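Local coordinates for protein succinate dehydrogenase subunit A (Mycolicibacterium smegmatis, PDB 7D6V) that carries the FAD of the mycobacterial succinate dehydrogenase Sdh1 and probably oxidises succinate to fumarate, passing the electrons on to the iron-sulfur subunit, at residues 56-61 against 97-102; 483-488 against 541-546; 575-580 against 623-628. One frame throughout, in Å; residues are numbered along the deposited sequence.

Contact 1. Residues 56-61 against 97-102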
ATOM      1  N   ALA A  56       6.022  17.832  13.050  1.00 13.90           N
ATOM      2  CA  ALA A  56       6.791  18.969  12.566  1.00 13.90           C
ATOM      3  C   ALA A  56       6.098  20.249  13.000  1.00 13.90           C
ATOM      4  O   ALA A  56       4.907  20.429  12.738  1.00 13.90           O
ATOM      5  CB  ALA A  56       6.939  18.931  11.043  1.00 13.90           C
ATOM      6  N   ALA A  57       6.848  21.138  13.651  1.00 13.56           N
ATOM      7  CA  ALA A  57       6.299  22.390  14.169  1.00 13.56           C
ATOM      8  C   ALA A  57       6.129  23.393  13.027  1.00 13.56           C
ATOM      9  O   ALA A  57       6.777  24.438  12.959  1.00 13.56           O
ATOM     10  CB  ALA A  57       7.186  22.945  15.273  1.00 13.56           C
ATOM     11  N   MET A  58       5.221  23.050  12.113  1.00 14.54           N
ATOM     12  CA  MET A  58       4.890  23.928  10.998  1.00 14.54           C
ATOM     13  C   MET A  58       3.933  25.045  11.392  1.00 14.54           C
ATOM     14  O   MET A  58       3.857  26.049  10.678  1.00 14.54           O
ATOM     15  CB  MET A  58       4.295  23.112   9.851  1.00 14.54           C
ATOM     16  CG  MET A  58       5.301  22.208   9.163  1.00 14.54           C
ATOM     17  SD  MET A  58       4.647  21.353   7.721  1.00 14.54           S
ATOM     18  CE  MET A  58       3.251  20.503   8.437  1.00 14.54           C
ATOM     19  N   ARG A  59       3.205  24.886  12.500  1.00 14.53           N
ATOM     20  CA  ARG A  59       2.298  25.898  13.044  1.00 14.53           C
ATOM     21  C   ARG A  59       1.105  26.164  12.131  1.00 14.53           C
ATOM     22  O   ARG A  59       0.528  27.251  12.161  1.00 14.53           O
ATOM     23  CB  ARG A  59       3.032  27.210  13.346  1.00 14.53           C
ATOM     24  CG  ARG A  59       4.174  27.069  14.327  1.00 14.53           C
ATOM     25  CD  ARG A  59       5.188  28.179  14.157  1.00 14.53           C
ATOM     26  NE  ARG A  59       4.744  29.427  14.767  1.00 14.53           N
ATOM     27  CZ  ARG A  59       4.790  30.611  14.165  1.00 14.53           C
ATOM     28  NH1 ARG A  59       5.259  30.710  12.931  1.00 14.53           N
ATOM     29  NH2 ARG A  59       4.367  31.695  14.795  1.00 14.53           N
ATOM     30  N   ASN A  60       0.719  25.177  11.323  1.00 14.69           N
ATOM     31  CA  ASN A  60      -0.383  25.376  10.388  1.00 14.69           C
ATOM     32  C   ASN A  60      -1.724  25.429  11.109  1.00 14.69           C
ATOM     33  O   ASN A  60      -2.597  26.223  10.743  1.00 14.69           O
ATOM     34  CB  ASN A  60      -0.391  24.267   9.339  1.00 14.69           C
ATOM     35  CG  ASN A  60       0.805  24.325   8.428  1.00 14.69           C
ATOM     36  OD1 ASN A  60       1.467  25.354   8.317  1.00 14.69           O
ATOM     37  ND2 ASN A  60       1.094  23.216   7.765  1.00 14.69           N
ATOM     38  N   VAL A  61      -1.909  24.590  12.125  1.00 15.01           N
ATOM     39  CA  VAL A  61      -3.188  24.541  12.827  1.00 15.01           C
ATOM     40  C   VAL A  61      -3.287  25.673  13.840  1.00 15.01           C
ATOM     41  O   VAL A  61      -4.200  26.503  13.778  1.00 15.01           O
ATOM     42  CB  VAL A  61      -3.389  23.165  13.489  1.00 15.01           C
ATOM     43  CG1 VAL A  61      -4.570  23.207  14.439  1.00 15.01           C
ATOM     44  CG2 VAL A  61      -3.593  22.100  12.428  1.00 15.01           C
ATOM     45  N   ARG A  97      11.934  19.643   6.148  1.00 14.08           N
ATOM     46  CA  ARG A  97      11.900  18.377   5.424  1.00 14.08           C
ATOM     47  C   ARG A  97      10.488  18.043   4.965  1.00 14.08           C
ATOM     48  O   ARG A  97      10.288  17.579   3.837  1.00 14.08           O
ATOM     49  CB  ARG A  97      12.468  17.263   6.301  1.00 14.08           C
ATOM     50  CG  ARG A  97      13.799  17.604   6.954  1.00 14.08           C
ATOM     51  CD  ARG A  97      14.971  17.457   5.991  1.00 14.08           C
ATOM     52  NE  ARG A  97      15.132  18.623   5.127  1.00 14.08           N
ATOM     53  CZ  ARG A  97      15.750  19.743   5.484  1.00 14.08           C
ATOM     54  NH1 ARG A  97      16.273  19.860   6.694  1.00 14.08           N
ATOM     55  NH2 ARG A  97      15.846  20.749   4.630  1.00 14.08           N
ATOM     56  N   VAL A  98       9.494  18.299   5.814  1.00 14.59           N
ATOM     57  CA  VAL A  98       8.109  18.060   5.424  1.00 14.59           C
ATOM     58  C   VAL A  98       7.706  18.992   4.289  1.00 14.59           C
ATOM     59  O   VAL A  98       7.015  18.586   3.350  1.00 14.59           O
ATOM     60  CB  VAL A  98       7.178  18.209   6.641  1.00 14.59           C
ATOM     61  CG1 VAL A  98       5.745  17.906   6.250  1.00 14.59           C
ATOM     62  CG2 VAL A  98       7.629  17.291   7.757  1.00 14.59           C
ATOM     63  N   TRP A  99       8.131  20.256   4.355  1.00 15.46           N
ATOM     64  CA  TRP A  99       7.799  21.195   3.288  1.00 15.46           C
ATOM     65  C   TRP A  99       8.437  20.789   1.968  1.00 15.46           C
ATOM     66  O   TRP A  99       7.806  20.892   0.912  1.00 15.46           O
ATOM     67  CB  TRP A  99       8.227  22.607   3.669  1.00 15.46           C
ATOM     68  CG  TRP A  99       7.246  23.292   4.539  1.00 15.46           C
ATOM     69  CD1 TRP A  99       5.896  23.133   4.528  1.00 15.46           C
ATOM     70  CD2 TRP A  99       7.531  24.250   5.559  1.00 15.46           C
ATOM     71  NE1 TRP A  99       5.318  23.934   5.479  1.00 15.46           N
ATOM     72  CE2 TRP A  99       6.304  24.630   6.127  1.00 15.46           C
ATOM     73  CE3 TRP A  99       8.707  24.825   6.045  1.00 15.46           C
ATOM     74  CZ2 TRP A  99       6.216  25.557   7.157  1.00 15.46           C
ATOM     75  CZ3 TRP A  99       8.617  25.743   7.068  1.00 15.46           C
ATOM     76  CH2 TRP A  99       7.382  26.101   7.613  1.00 15.46           C
ATOM     77  N   GLU A 100       9.690  20.337   1.999  1.00 14.66           N
ATOM     78  CA  GLU A 100      10.329  19.920   0.758  1.00 14.66           C
ATOM     79  C   GLU A 100       9.828  18.569   0.274  1.00 14.66           C
ATOM     80  O   GLU A 100      10.058  18.225  -0.888  1.00 14.66           O
ATOM     81  CB  GLU A 100      11.851  19.897   0.913  1.00 14.66           C
ATOM     82  CG  GLU A 100      12.396  18.777   1.762  1.00 14.66           C
ATOM     83  CD  GLU A 100      13.850  18.990   2.129  1.00 14.66           C
ATOM     84  OE1 GLU A 100      14.355  20.114   1.933  1.00 14.66           O
ATOM     85  OE2 GLU A 100      14.488  18.031   2.610  1.00 14.66           O
ATOM     86  N   LEU A 101       9.152  17.798   1.131  1.00 14.73           N
ATOM     87  CA  LEU A 101       8.511  16.573   0.661  1.00 14.73           C
ATOM     88  C   LEU A 101       7.463  16.861  -0.405  1.00 14.73           C
ATOM     89  O   LEU A 101       7.334  16.106  -1.374  1.00 14.73           O
ATOM     90  CB  LEU A 101       7.868  15.821   1.826  1.00 14.73           C
ATOM     91  CG  LEU A 101       8.643  14.666   2.447  1.00 14.73           C
ATOM     92  CD1 LEU A 101       7.832  14.056   3.570  1.00 14.73           C
ATOM     93  CD2 LEU A 101       8.979  13.625   1.399  1.00 14.73           C
ATOM     94  N   GLU A 102       6.694  17.937  -0.244  1.00 16.43           N
ATOM     95  CA  GLU A 102       5.634  18.220  -1.203  1.00 16.43           C
ATOM     96  C   GLU A 102       6.124  18.982  -2.426  1.00 16.43           C
ATOM     97  O   GLU A 102       5.365  19.120  -3.390  1.00 16.43           O
ATOM     98  CB  GLU A 102       4.491  18.981  -0.532  1.00 16.43           C
ATOM     99  CG  GLU A 102       4.850  20.332   0.024  1.00 16.43           C
ATOM    100  CD  GLU A 102       3.642  21.053   0.578  1.00 16.43           C
ATOM    101  OE1 GLU A 102       2.514  20.593   0.320  1.00 16.43           O
ATOM    102  OE2 GLU A 102       3.819  22.080   1.267  1.00 16.43           O
TER
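A Met-aromatic contact, M58 against W99, joins the loop that follows strand 54-55 to residues 97-102 of helix 84-102 in the FAD-binding part of the flavoprotein. The sulfur SD of M58 stands 3.5 Å from NE1 of W99 and 4.0 Å from the centroid of the five-membered ring. Its direction lies 32° off the ring normal, an oblique approach. CG of M58 is the atom that rests on a face of the indole, 3.7 Å above its plane and displaced toward the rim, over the CE2 and CZ2 side. The methionine chain runs extended as far as SD and then bends at chi3 (-57°), while the two side chains run alongside one another in opposing senses.

V98 adds both its branches. CG1 lies 3.9 Å from SD of M58, and CG2 meets CB of A56 at 3.7 Å. No hydrogen bond links the segments, so this mostly buried contact is held by apolar and sulfur packing.

W99 also reaches G127 of the iron-sulfur subunit, which places the contact beside a subunit interface. Around this packing within the flavoprotein, A130 of strand 129-130 touches both M58 and V98, and R97 and L101 of the same helix as W99 pack on helix 427-448.

Contact 2. Residues 483-488 against 541-546; sequences TLHAEL and RNMLLV
With CG anti to the backbone N (chi1 -177°), the H485 side chain carries its imidazole across to M543, whose own chain runs extended to SD and bends about the CG-SD bond, bringing sulfur and methyl to the same side of the ring. The two side chains meet at about a right angle in a near-parallel helix pair. Helices 481-495 and 532-556, in the helical C-terminal part of the flavoprotein, run in nearly the same direction here: the axes of the short segments are 20° apart and approach no closer than 11.4 Å. That separation is bridged by long side chains, with no hydrogen bond between the segments.

The sulfur-aromatic contact is oblique. SD of M543 lies 4.3 Å from the centroid of the H485 ring and 54° off its normal, nearest to NE2 at 3.6 Å; the methyl CE reaches the same CD2-NE2 side of the imidazole. NE2 has its polar partner elsewhere, since it donates a hydrogen bond to the carbonyl oxygen of K214. This bond restricts the ring's rotation, and sulfur and methyl pack against an imidazole whose polar end is already engaged.

One turn further along, L488 points into the interface and divides its two methyls between neighbouring residues of the other helix. Helix 502-518 lies alongside, its L515 touching both L488 and L544, so the pair belongs to a buried three-helix cluster. The methyl CD2 of L488 settles 3.9 Å from CB of M543, at the base of the methionine chain, whereas CD1 of L488 meets CD2 of L544 at 4.2 Å.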
ATOM      1  N   THR A 483      13.733 -23.959  12.802  1.00 19.95           N
ATOM      2  CA  THR A 483      13.625 -24.402  14.188  1.00 19.95           C
ATOM      3  C   THR A 483      14.444 -23.513  15.115  1.00 19.95           C
ATOM      4  O   THR A 483      13.968 -23.099  16.182  1.00 19.95           O
ATOM      5  CB  THR A 483      14.071 -25.862  14.294  1.00 19.95           C
ATOM      6  OG1 THR A 483      13.119 -26.698  13.629  1.00 19.95           O
ATOM      7  CG2 THR A 483      14.188 -26.291  15.745  1.00 19.95           C
ATOM      8  N   LEU A 484      15.677 -23.196  14.717  1.00 20.01           N
ATOM      9  CA  LEU A 484      16.522 -22.326  15.528  1.00 20.01           C
ATOM     10  C   LEU A 484      15.911 -20.939  15.660  1.00 20.01           C
ATOM     11  O   LEU A 484      15.932 -20.341  16.744  1.00 20.01           O
ATOM     12  CB  LEU A 484      17.917 -22.229  14.912  1.00 20.01           C
ATOM     13  CG  LEU A 484      18.927 -23.349  15.165  1.00 20.01           C
ATOM     14  CD1 LEU A 484      20.092 -23.222  14.202  1.00 20.01           C
ATOM     15  CD2 LEU A 484      19.422 -23.339  16.589  1.00 20.01           C
ATOM     16  N   HIS A 485      15.369 -20.408  14.562  1.00 19.40           N
ATOM     17  CA  HIS A 485      14.744 -19.093  14.604  1.00 19.40           C
ATOM     18  C   HIS A 485      13.549 -19.080  15.547  1.00 19.40           C
ATOM     19  O   HIS A 485      13.372 -18.137  16.327  1.00 19.40           O
ATOM     20  CB  HIS A 485      14.324 -18.668  13.200  1.00 19.40           C
ATOM     21  CG  HIS A 485      13.742 -17.292  13.134  1.00 19.40           C
ATOM     22  ND1 HIS A 485      12.782 -16.934  12.214  1.00 19.40           N
ATOM     23  CD2 HIS A 485      13.987 -16.185  13.873  1.00 19.40           C
ATOM     24  CE1 HIS A 485      12.460 -15.666  12.388  1.00 19.40           C
ATOM     25  NE2 HIS A 485      13.178 -15.188  13.389  1.00 19.40           N
ATOM     26  N   ALA A 486      12.715 -20.121  15.488  1.00 20.22           N
ATOM     27  CA  ALA A 486      11.561 -20.197  16.377  1.00 20.22           C
ATOM     28  C   ALA A 486      11.990 -20.293  17.836  1.00 20.22           C
ATOM     29  O   ALA A 486      11.378 -19.668  18.711  1.00 20.22           O
ATOM     30  CB  ALA A 486      10.684 -21.387  15.996  1.00 20.22           C
ATOM     31  N   GLU A 487      13.033 -21.075  18.120  1.00 21.83           N
ATOM     32  CA  GLU A 487      13.507 -21.181  19.498  1.00 21.83           C
ATOM     33  C   GLU A 487      14.037 -19.846  20.004  1.00 21.83           C
ATOM     34  O   GLU A 487      13.763 -19.452  21.146  1.00 21.83           O
ATOM     35  CB  GLU A 487      14.575 -22.265  19.607  1.00 21.83           C
ATOM     36  CG  GLU A 487      14.053 -23.655  19.310  1.00 21.83           C
ATOM     37  CD  GLU A 487      15.036 -24.740  19.684  1.00 21.83           C
ATOM     38  OE1 GLU A 487      16.067 -24.417  20.308  1.00 21.83           O
ATOM     39  OE2 GLU A 487      14.778 -25.916  19.355  1.00 21.83           O
ATOM     40  N   LEU A 488      14.789 -19.128  19.165  1.00 21.22           N
ATOM     41  CA  LEU A 488      15.260 -17.802  19.551  1.00 21.22           C
ATOM     42  C   LEU A 488      14.098 -16.860  19.819  1.00 21.22           C
ATOM     43  O   LEU A 488      14.112 -16.104  20.798  1.00 21.22           O
ATOM     44  CB  LEU A 488      16.164 -17.222  18.465  1.00 21.22           C
ATOM     45  CG  LEU A 488      16.492 -15.736  18.635  1.00 21.22           C
ATOM     46  CD1 LEU A 488      17.475 -15.532  19.767  1.00 21.22           C
ATOM     47  CD2 LEU A 488      17.027 -15.142  17.349  1.00 21.22           C
ATOM     48  N   ARG A 541      22.688 -15.131  12.329  1.00 18.84           N
ATOM     49  CA  ARG A 541      23.872 -14.692  13.064  1.00 18.84           C
ATOM     50  C   ARG A 541      23.725 -13.250  13.543  1.00 18.84           C
ATOM     51  O   ARG A 541      24.069 -12.926  14.690  1.00 18.84           O
ATOM     52  CB  ARG A 541      25.125 -14.881  12.201  1.00 18.84           C
ATOM     53  CG  ARG A 541      25.307 -13.886  11.069  1.00 18.84           C
ATOM     54  CD  ARG A 541      26.460 -14.268  10.157  1.00 18.84           C
ATOM     55  NE  ARG A 541      27.767 -13.976  10.738  1.00 18.84           N
ATOM     56  CZ  ARG A 541      28.652 -13.137  10.207  1.00 18.84           C
ATOM     57  NH1 ARG A 541      28.371 -12.498   9.082  1.00 18.84           N
ATOM     58  NH2 ARG A 541      29.818 -12.938  10.800  1.00 18.84           N
ATOM     59  N   ASN A 542      23.176 -12.377  12.693  1.00 18.26           N
ATOM     60  CA  ASN A 542      22.877 -11.016  13.116  1.00 18.26           C
ATOM     61  C   ASN A 542      21.841 -11.009  14.227  1.00 18.26           C
ATOM     62  O   ASN A 542      21.963 -10.250  15.197  1.00 18.26           O
ATOM     63  CB  ASN A 542      22.383 -10.192  11.929  1.00 18.26           C
ATOM     64  CG  ASN A 542      23.284 -10.313  10.724  1.00 18.26           C
ATOM     65  OD1 ASN A 542      24.506 -10.328  10.850  1.00 18.26           O
ATOM     66  ND2 ASN A 542      22.684 -10.402   9.547  1.00 18.26           N
ATOM     67  N   MET A 543      20.811 -11.848  14.099  1.00 19.47           N
ATOM     68  CA  MET A 543      19.786 -11.897  15.136  1.00 19.47           C
ATOM     69  C   MET A 543      20.367 -12.351  16.470  1.00 19.47           C
ATOM     70  O   MET A 543      20.028 -11.795  17.520  1.00 19.47           O
ATOM     71  CB  MET A 543      18.637 -12.805  14.700  1.00 19.47           C
ATOM     72  CG  MET A 543      17.560 -12.075  13.922  1.00 19.47           C
ATOM     73  SD  MET A 543      16.096 -13.064  13.590  1.00 19.47           S
ATOM     74  CE  MET A 543      16.599 -13.931  12.110  1.00 19.47           C
ATOM     75  N   LEU A 544      21.255 -13.346  16.448  1.00 19.85           N
ATOM     76  CA  LEU A 544      21.870 -13.824  17.683  1.00 19.85           C
ATOM     77  C   LEU A 544      22.743 -12.752  18.322  1.00 19.85           C
ATOM     78  O   LEU A 544      22.703 -12.558  19.545  1.00 19.85           O
ATOM     79  CB  LEU A 544      22.686 -15.085  17.408  1.00 19.85           C
ATOM     80  CG  LEU A 544      21.908 -16.373  17.134  1.00 19.85           C
ATOM     81  CD1 LEU A 544      22.830 -17.454  16.597  1.00 19.85           C
ATOM     82  CD2 LEU A 544      21.196 -16.850  18.384  1.00 19.85           C
ATOM     83  N   LEU A 545      23.535 -12.043  17.513  1.00 19.65           N
ATOM     84  CA  LEU A 545      24.382 -10.984  18.057  1.00 19.65           C
ATOM     85  C   LEU A 545      23.542  -9.878  18.694  1.00 19.65           C
ATOM     86  O   LEU A 545      23.828  -9.420  19.811  1.00 19.65           O
ATOM     87  CB  LEU A 545      25.275 -10.424  16.951  1.00 19.65           C
ATOM     88  CG  LEU A 545      26.424  -9.509  17.365  1.00 19.65           C
ATOM     89  CD1 LEU A 545      27.357 -10.243  18.291  1.00 19.65           C
ATOM     90  CD2 LEU A 545      27.170  -9.006  16.146  1.00 19.65           C
ATOM     91  N   VAL A 546      22.483  -9.453  18.002  1.00 19.81           N
ATOM     92  CA  VAL A 546      21.643  -8.381  18.526  1.00 19.81           C
ATOM     93  C   VAL A 546      20.919  -8.833  19.788  1.00 19.81           C
ATOM     94  O   VAL A 546      20.758  -8.055  20.737  1.00 19.81           O
ATOM     95  CB  VAL A 546      20.664  -7.898  17.441  1.00 19.81           C
ATOM     96  CG1 VAL A 546      19.599  -7.003  18.038  1.00 19.81           C
ATOM     97  CG2 VAL A 546      21.419  -7.162  16.350  1.00 19.81           C
TER

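Contact 3. Residues 575-580 against 623-628; sequences NWRNTL and TPEELA
R577 and E625 cross at a slant, and their flat groups stand nearly perpendicular: the guanidinium and carboxylate planes are 86° apart. OE2 of E625 lies at the edge of the guanidinium, near its plane, 3.5 Å from NH1 of R577. The N-H...O angle of 141° makes this a weak, bent hydrogen bond within a salt bridge. A single nitrogen meets a single oxygen, and the steep angle between the planes is unlike the coplanar, two-pronged pairing of an arginine with a carboxylate. Two successive bends, about CB-CG and CG-CD, fold the arginine chain.

E625 also approaches an amide. Its OE1 is 3.8 Å from ND2 of N578, with no hydrogen bond there; asparagine and glutamate pass flank to flank, pointing contrary ways, with their planes 43° apart. At the other end, the methyl CG2 of T623 packs on CB of N575 at 3.7 Å, an apolar touch between two otherwise polar residues.

Both segments are irregular loops, one leading into strand 582-585 and the other following helix 615-618 near the chain's C-terminus. R577 has stronger partners outside them: its NH2 donates to the carbonyl oxygen of F80, and the guanidinium makes a cation-pi contact with Y622, just ahead of T623. The chemistry thus implies that E625 probably adds a long, mainly electrostatic attraction to an arginine that F80 and Y622 also engage, in a contact at the protein surface where R577 itself is buried.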
ATOM      1  N   ASN A 575      19.365   7.800  39.302  1.00 25.40           N
ATOM      2  CA  ASN A 575      20.169   8.873  38.726  1.00 25.40           C
ATOM      3  C   ASN A 575      20.458   8.506  37.274  1.00 25.40           C
ATOM      4  O   ASN A 575      19.914   9.155  36.380  1.00 25.40           O
ATOM      5  CB  ASN A 575      21.433   9.166  39.561  1.00 25.40           C
ATOM      6  CG  ASN A 575      22.465   8.053  39.533  1.00 25.40           C
ATOM      7  OD1 ASN A 575      22.939   7.650  38.473  1.00 25.40           O
ATOM      8  ND2 ASN A 575      22.838   7.572  40.712  1.00 25.40           N
ATOM      9  N   TRP A 576      21.316   7.509  37.015  1.00 23.30           N
ATOM     10  CA  TRP A 576      21.239   6.586  35.879  1.00 23.30           C
ATOM     11  C   TRP A 576      20.797   7.216  34.560  1.00 23.30           C
ATOM     12  O   TRP A 576      20.375   6.502  33.646  1.00 23.30           O
ATOM     13  CB  TRP A 576      20.292   5.428  36.213  1.00 23.30           C
ATOM     14  CG  TRP A 576      20.972   4.117  36.531  1.00 23.30           C
ATOM     15  CD1 TRP A 576      20.936   3.448  37.720  1.00 23.30           C
ATOM     16  CD2 TRP A 576      21.774   3.319  35.649  1.00 23.30           C
ATOM     17  NE1 TRP A 576      21.666   2.291  37.636  1.00 23.30           N
ATOM     18  CE2 TRP A 576      22.191   2.188  36.376  1.00 23.30           C
ATOM     19  CE3 TRP A 576      22.181   3.453  34.320  1.00 23.30           C
ATOM     20  CZ2 TRP A 576      22.995   1.198  35.817  1.00 23.30           C
ATOM     21  CZ3 TRP A 576      22.979   2.468  33.768  1.00 23.30           C
ATOM     22  CH2 TRP A 576      23.378   1.357  34.516  1.00 23.30           C
ATOM     23  N   ARG A 577      20.903   8.534  34.436  1.00 22.38           N
ATOM     24  CA  ARG A 577      20.394   9.251  33.275  1.00 22.38           C
ATOM     25  C   ARG A 577      21.498   9.782  32.386  1.00 22.38           C
ATOM     26  O   ARG A 577      21.315   9.861  31.172  1.00 22.38           O
ATOM     27  CB  ARG A 577      19.497  10.413  33.725  1.00 22.38           C
ATOM     28  CG  ARG A 577      18.579  10.978  32.668  1.00 22.38           C
ATOM     29  CD  ARG A 577      18.482  12.485  32.813  1.00 22.38           C
ATOM     30  NE  ARG A 577      19.770  13.074  33.159  1.00 22.38           N
ATOM     31  CZ  ARG A 577      20.727  13.347  32.279  1.00 22.38           C
ATOM     32  NH1 ARG A 577      21.866  13.882  32.686  1.00 22.38           N
ATOM     33  NH2 ARG A 577      20.547  13.085  30.993  1.00 22.38           N
ATOM     34  N   ASN A 578      22.633  10.145  32.967  1.00 25.06           N
ATOM     35  CA  ASN A 578      23.853  10.403  32.210  1.00 25.06           C
ATOM     36  C   ASN A 578      24.714   9.148  32.096  1.00 25.06           C
ATOM     37  O   ASN A 578      25.897   9.140  32.424  1.00 25.06           O
ATOM     38  CB  ASN A 578      24.613  11.563  32.844  1.00 25.06           C
ATOM     39  CG  ASN A 578      24.970  11.309  34.294  1.00 25.06           C
ATOM     40  OD1 ASN A 578      24.713  10.232  34.832  1.00 25.06           O
ATOM     41  ND2 ASN A 578      25.570  12.304  34.935  1.00 25.06           N
ATOM     42  N   THR A 579      24.101   8.065  31.625  1.00 24.46           N
ATOM     43  CA  THR A 579      24.794   6.811  31.358  1.00 24.46           C
ATOM     44  C   THR A 579      24.135   6.146  30.160  1.00 24.46           C
ATOM     45  O   THR A 579      22.912   5.984  30.140  1.00 24.46           O
ATOM     46  CB  THR A 579      24.760   5.877  32.571  1.00 24.46           C
ATOM     47  OG1 THR A 579      25.185   6.589  33.738  1.00 24.46           O
ATOM     48  CG2 THR A 579      25.684   4.695  32.356  1.00 24.46           C
ATOM     49  N   LEU A 580      24.939   5.767  29.167  1.00 23.95           N
ATOM     50  CA  LEU A 580      24.422   5.206  27.926  1.00 23.95           C
ATOM     51  C   LEU A 580      24.593   3.704  27.800  1.00 23.95           C
ATOM     52  O   LEU A 580      23.796   3.069  27.107  1.00 23.95           O
ATOM     53  CB  LEU A 580      25.079   5.873  26.714  1.00 23.95           C
ATOM     54  CG  LEU A 580      24.648   7.312  26.455  1.00 23.95           C
ATOM     55  CD1 LEU A 580      25.448   7.904  25.313  1.00 23.95           C
ATOM     56  CD2 LEU A 580      23.161   7.364  26.163  1.00 23.95           C
ATOM     57  N   THR A 623      20.033  14.826  38.847  1.00 29.62           N
ATOM     58  CA  THR A 623      20.677  15.052  40.125  1.00 29.62           C
ATOM     59  C   THR A 623      20.868  16.551  40.332  1.00 29.62           C
ATOM     60  O   THR A 623      20.785  17.331  39.379  1.00 29.62           O
ATOM     61  CB  THR A 623      22.024  14.332  40.179  1.00 29.62           C
ATOM     62  OG1 THR A 623      22.908  14.895  39.204  1.00 29.62           O
ATOM     63  CG2 THR A 623      21.852  12.852  39.895  1.00 29.62           C
ATOM     64  N   PRO A 624      21.125  16.994  41.569  1.00 31.81           N
ATOM     65  CA  PRO A 624      21.372  18.427  41.784  1.00 31.81           C
ATOM     66  C   PRO A 624      22.673  18.879  41.140  1.00 31.81           C
ATOM     67  O   PRO A 624      23.553  19.448  41.794  1.00 31.81           O
ATOM     68  CB  PRO A 624      21.424  18.556  43.311  1.00 31.81           C
ATOM     69  CG  PRO A 624      21.646  17.174  43.813  1.00 31.81           C
ATOM     70  CD  PRO A 624      20.972  16.270  42.841  1.00 31.81           C
ATOM     71  N   GLU A 625      22.791  18.619  39.839  1.00 32.11           N
ATOM     72  CA  GLU A 625      23.970  18.937  39.053  1.00 32.11           C
ATOM     73  C   GLU A 625      23.788  20.161  38.170  1.00 32.11           C
ATOM     74  O   GLU A 625      24.757  20.587  37.534  1.00 32.11           O
ATOM     75  CB  GLU A 625      24.344  17.743  38.169  1.00 32.11           C
ATOM     76  CG  GLU A 625      23.447  17.589  36.947  1.00 32.11           C
ATOM     77  CD  GLU A 625      23.566  16.224  36.299  1.00 32.11           C
ATOM     78  OE1 GLU A 625      24.297  15.370  36.838  1.00 32.11           O
ATOM     79  OE2 GLU A 625      22.924  16.000  35.252  1.00 32.11           O
ATOM     80  N   GLU A 626      22.577  20.721  38.097  1.00 32.42           N
ATOM     81  CA  GLU A 626      22.338  21.853  37.214  1.00 32.42           C
ATOM     82  C   GLU A 626      23.173  23.060  37.621  1.00 32.42           C
ATOM     83  O   GLU A 626      24.103  23.450  36.908  1.00 32.42           O
ATOM     84  CB  GLU A 626      20.861  22.252  37.218  1.00 32.42           C
ATOM     85  CG  GLU A 626      19.895  21.224  36.659  1.00 32.42           C
ATOM     86  CD  GLU A 626      19.234  20.402  37.739  1.00 32.42           C
ATOM     87  OE1 GLU A 626      19.502  20.656  38.930  1.00 32.42           O
ATOM     88  OE2 GLU A 626      18.424  19.522  37.399  1.00 32.42           O
ATOM     89  N   LEU A 627      22.840  23.656  38.765  1.00 34.33           N
ATOM     90  CA  LEU A 627      23.537  24.801  39.345  1.00 34.33           C
ATOM     91  C   LEU A 627      23.634  25.988  38.390  1.00 34.33           C
ATOM     92  O   LEU A 627      24.293  26.984  38.711  1.00 34.33           O
ATOM     93  CB  LEU A 627      24.937  24.411  39.830  1.00 34.33           C
ATOM     94  CG  LEU A 627      25.010  23.214  40.780  1.00 34.33           C
ATOM     95  CD1 LEU A 627      26.448  22.745  40.946  1.00 34.33           C
ATOM     96  CD2 LEU A 627      24.393  23.551  42.131  1.00 34.33           C
ATOM     97  N   ALA A 628      22.995  25.913  37.219  1.00 34.30           N
ATOM     98  CA  ALA A 628      23.126  26.945  36.200  1.00 34.30           C
ATOM     99  C   ALA A 628      21.813  27.187  35.465  1.00 34.30           C
ATOM    100  O   ALA A 628      21.820  27.520  34.276  1.00 34.30           O
ATOM    101  CB  ALA A 628      24.224  26.582  35.198  1.00 34.30           C
TER

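Contacts 1 and 2 are buried and contact 3 lies at the surface, and the chemistry follows that division. In both buried contacts a methionine sulfur meets an aromatic ring obliquely and aliphatic groups fill in beside it, with no hydrogen bond between segments; the surface contact is mainly polar, with a long salt bridge whose hydrogen bond is weak and one small apolar touch. The elements differ throughout: loop against helix in contact 1, helix against helix in contact 2, loop against loop in contact 3. Contacts 1 and 2 fall in different family regions on opposite sides of the chain's centre, with centres 40 Å apart, and each has a side chain about 11 Å from the FAD. None touches another.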